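Local coordinates for uncharacterized protein (PDB 6UN9) that probably takes part in cell division and cell envelope biogenesis, its tetrameric alpha-helical coiled coil likely linking the Z-ring to the septal peptidoglycan-synthesizing complexes, at residues Y61-A65 with N76-F80. The protein carries 2 engineered substitutions. Sequence-based numbering, arbitrary orientation.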
ATOM      1  N   TYR A  61       1.598   6.452   8.887  1.00 91.70           N
ATOM      2  CA  TYR A  61       0.573   7.393   9.327  1.00 85.00           C
ATOM      3  C   TYR A  61       0.937   8.009  10.668  1.00 92.34           C
ATOM      4  O   TYR A  61       0.836   9.228  10.835  1.00 89.58           O
ATOM      5  CB  TYR A  61      -0.803   6.725   9.422  1.00 81.08           C
ATOM      6  CG  TYR A  61      -1.843   7.612  10.096  1.00 77.03           C
ATOM      7  CD1 TYR A  61      -2.588   8.517   9.358  1.00 73.26           C
ATOM      8  CD2 TYR A  61      -2.072   7.542  11.473  1.00 82.99           C
ATOM      9  CE1 TYR A  61      -3.529   9.323   9.966  1.00 87.75           C
ATOM     10  CE2 TYR A  61      -3.005   8.347  12.087  1.00 79.87           C
ATOM     11  CZ  TYR A  61      -3.732   9.239  11.333  1.00 85.75           C
ATOM     12  OH  TYR A  61      -4.673  10.059  11.942  1.00 83.44           O
ATOM     13  N   THR A  62       1.326   7.192  11.652  1.00 73.72           N
ATOM     14  CA  THR A  62       1.576   7.792  12.953  1.00 85.80           C
ATOM     15  C   THR A  62       2.941   8.464  13.038  1.00 87.96           C
ATOM     16  O   THR A  62       3.123   9.328  13.897  1.00 87.71           O
ATOM     17  CB  THR A  62       1.416   6.778  14.087  1.00 76.23           C
ATOM     18  OG1 THR A  62       2.629   6.032  14.264  1.00 78.87           O
ATOM     19  CG2 THR A  62       0.235   5.870  13.801  1.00 76.37           C
ATOM     20  N   HIS A  63       3.888   8.131  12.152  1.00 81.25           N
ATOM     21  CA  HIS A  63       5.056   8.992  12.017  1.00 73.03           C
ATOM     22  C   HIS A  63       4.683  10.371  11.505  1.00 72.52           C
ATOM     23  O   HIS A  63       5.479  11.305  11.627  1.00 81.12           O
ATOM     24  CB  HIS A  63       6.095   8.394  11.079  1.00 92.16           C
ATOM     25  CG  HIS A  63       7.267   9.298  10.834  1.00 91.61           C
ATOM     26  ND1 HIS A  63       7.197  10.401  10.008  1.00 76.21           N
ATOM     27  CD2 HIS A  63       8.535   9.265  11.312  1.00 71.99           C
ATOM     28  CE1 HIS A  63       8.373  10.996   9.970  1.00 70.64           C
ATOM     29  NE2 HIS A  63       9.203  10.322  10.746  1.00 71.35           N
ATOM     30  N   PHE A  64       3.512  10.510  10.904  1.00 79.90           N
ATOM     31  CA  PHE A  64       2.999  11.815  10.531  1.00 76.29           C
ATOM     32  C   PHE A  64       2.091  12.396  11.603  1.00 77.70           C
ATOM     33  O   PHE A  64       2.038  13.623  11.775  1.00 78.26           O
ATOM     34  CB  PHE A  64       2.274  11.715   9.178  1.00 71.16           C
ATOM     35  CG  PHE A  64       3.169  12.048   8.031  1.00 70.00           C
ATOM     36  CD1 PHE A  64       2.914  13.152   7.226  1.00 69.54           C
ATOM     37  CD2 PHE A  64       4.327  11.303   7.818  1.00 69.54           C
ATOM     38  CE1 PHE A  64       3.793  13.484   6.213  1.00 68.62           C
ATOM     39  CE2 PHE A  64       5.188  11.620   6.800  1.00 68.65           C
ATOM     40  CZ  PHE A  64       4.933  12.718   6.008  1.00 76.87           C
ATOM     41  N   ALA A  65       1.391  11.528  12.334  1.00 84.70           N
ATOM     42  CA  ALA A  65       0.436  11.990  13.330  1.00 97.92           C
ATOM     43  C   ALA A  65       1.120  12.821  14.397  1.00104.17           C
ATOM     44  O   ALA A  65       0.544  13.795  14.895  1.00101.41           O
ATOM     45  CB  ALA A  65      -0.280  10.795  13.962  1.00101.53           C
ATOM     46  N   ASN A  76      -2.981  24.543  13.818  1.00 99.97           N
ATOM     47  CA  ASN A  76      -4.111  23.641  13.955  1.00120.79           C
ATOM     48  C   ASN A  76      -3.806  22.292  13.296  1.00131.71           C
ATOM     49  O   ASN A  76      -2.824  22.123  12.561  1.00110.24           O
ATOM     50  CB  ASN A  76      -5.364  24.277  13.348  1.00127.74           C
ATOM     51  CG  ASN A  76      -5.138  25.729  12.933  1.00132.34           C
ATOM     52  OD1 ASN A  76      -4.043  26.096  12.494  1.00130.70           O
ATOM     53  ND2 ASN A  76      -6.171  26.561  13.076  1.00132.15           N
ATOM     54  N   GLN A  77      -4.661  21.318  13.575  1.00144.15           N
ATOM     55  CA  GLN A  77      -4.435  19.957  13.130  1.00160.62           C
ATOM     56  C   GLN A  77      -5.625  19.480  12.317  1.00162.98           C
ATOM     57  O   GLN A  77      -6.782  19.721  12.684  1.00163.97           O
ATOM     58  CB  GLN A  77      -4.194  19.015  14.313  1.00170.13           C
ATOM     59  CG  GLN A  77      -3.130  17.979  14.031  1.00171.36           C
ATOM     60  CD  GLN A  77      -1.959  18.576  13.276  1.00172.87           C
ATOM     61  OE1 GLN A  77      -1.749  18.274  12.102  1.00168.70           O
ATOM     62  NE2 GLN A  77      -1.200  19.447  13.942  1.00172.98           N
ATOM     63  N   VAL A  78      -5.333  18.798  11.215  1.00155.49           N
ATOM     64  CA  VAL A  78      -6.365  18.233  10.350  1.00147.41           C
ATOM     65  C   VAL A  78      -6.457  16.753  10.709  1.00145.82           C
ATOM     66  O   VAL A  78      -5.704  15.921  10.205  1.00150.36           O
ATOM     67  CB  VAL A  78      -6.068  18.468   8.867  1.00133.61           C
ATOM     68  CG1 VAL A  78      -6.678  19.786   8.411  1.00130.63           C
ATOM     69  CG2 VAL A  78      -4.558  18.471   8.626  1.00123.16           C
ATOM     70  N   GLU A  79      -7.375  16.428  11.629  1.00140.09           N
ATOM     71  CA  GLU A  79      -7.742  15.056  11.982  1.00132.03           C
ATOM     72  C   GLU A  79      -6.634  14.260  12.680  1.00119.85           C
ATOM     73  O   GLU A  79      -6.935  13.441  13.559  1.00114.98           O
ATOM     74  CB  GLU A  79      -8.220  14.322  10.720  1.00142.52           C
ATOM     75  CG  GLU A  79      -7.560  12.969  10.436  1.00148.35           C
ATOM     76  CD  GLU A  79      -6.385  13.067   9.474  1.00146.27           C
ATOM     77  OE1 GLU A  79      -5.352  12.413   9.732  1.00142.57           O
ATOM     78  OE2 GLU A  79      -6.493  13.795   8.460  1.00146.23           O
ATOM     79  N   PHE A  80      -5.366  14.492  12.305  1.00116.34           N
ATOM     80  CA  PHE A  80      -4.210  13.658  12.710  1.00106.07           C
ATOM     81  C   PHE A  80      -4.204  13.259  14.201  1.00108.57           C
ATOM     82  O   PHE A  80      -4.615  14.031  15.080  1.00118.81           O
ATOM     83  CB  PHE A  80      -2.887  14.379  12.381  1.00 92.64           C
ATOM     84  CG  PHE A  80      -2.334  14.111  10.986  1.00 75.51           C
ATOM     85  CD1 PHE A  80      -2.166  12.821  10.512  1.00 88.37           C
ATOM     86  CD2 PHE A  80      -1.953  15.166  10.162  1.00 74.16           C
ATOM     87  CE1 PHE A  80      -1.632  12.588   9.230  1.00 79.50           C
ATOM     88  CE2 PHE A  80      -1.423  14.946   8.889  1.00 72.80           C
ATOM     89  CZ  PHE A  80      -1.260  13.651   8.422  1.00 72.21           C
TER
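F80, the last modelled residue, lays its ring against helix 42-69 between Y61, F64 and A65. One edge of the F80 ring meets Y61, CD1 lying 3.8 Å from Y61 CE1; with centroids 5.6 Å apart and planes at 47°, the two rings pack obliquely and form no regular stack. F80 CD1 also lies 3.9 Å from A65 CA, approached obliquely, while F64 C sits over one face of the F80 ring and F80 CE1 lies 4.0 Å from F64 CB. Because CG of Y61 stands anti to its own nitrogen (chi1 170°), the phenol runs past F80 and carries its hydroxyl to E79. There Y61 OH donates a weak hydrogen bond to E79 OE1 at 3.3 Å, the oxygen lying at the ring edge with the carboxylate plane turned 29° from the phenol. The F64 ring turns from the loop toward the other subunits, meeting F43 of the second and F64 of the fourth; F80 also packs on F43 of that second subunit. Within the chain, Q77 OE1 is hydrogen-bonded to S68 OG. Thus the end of the modelled chain folds back along helix 42-69 after a loop, within a tetrameric helical assembly.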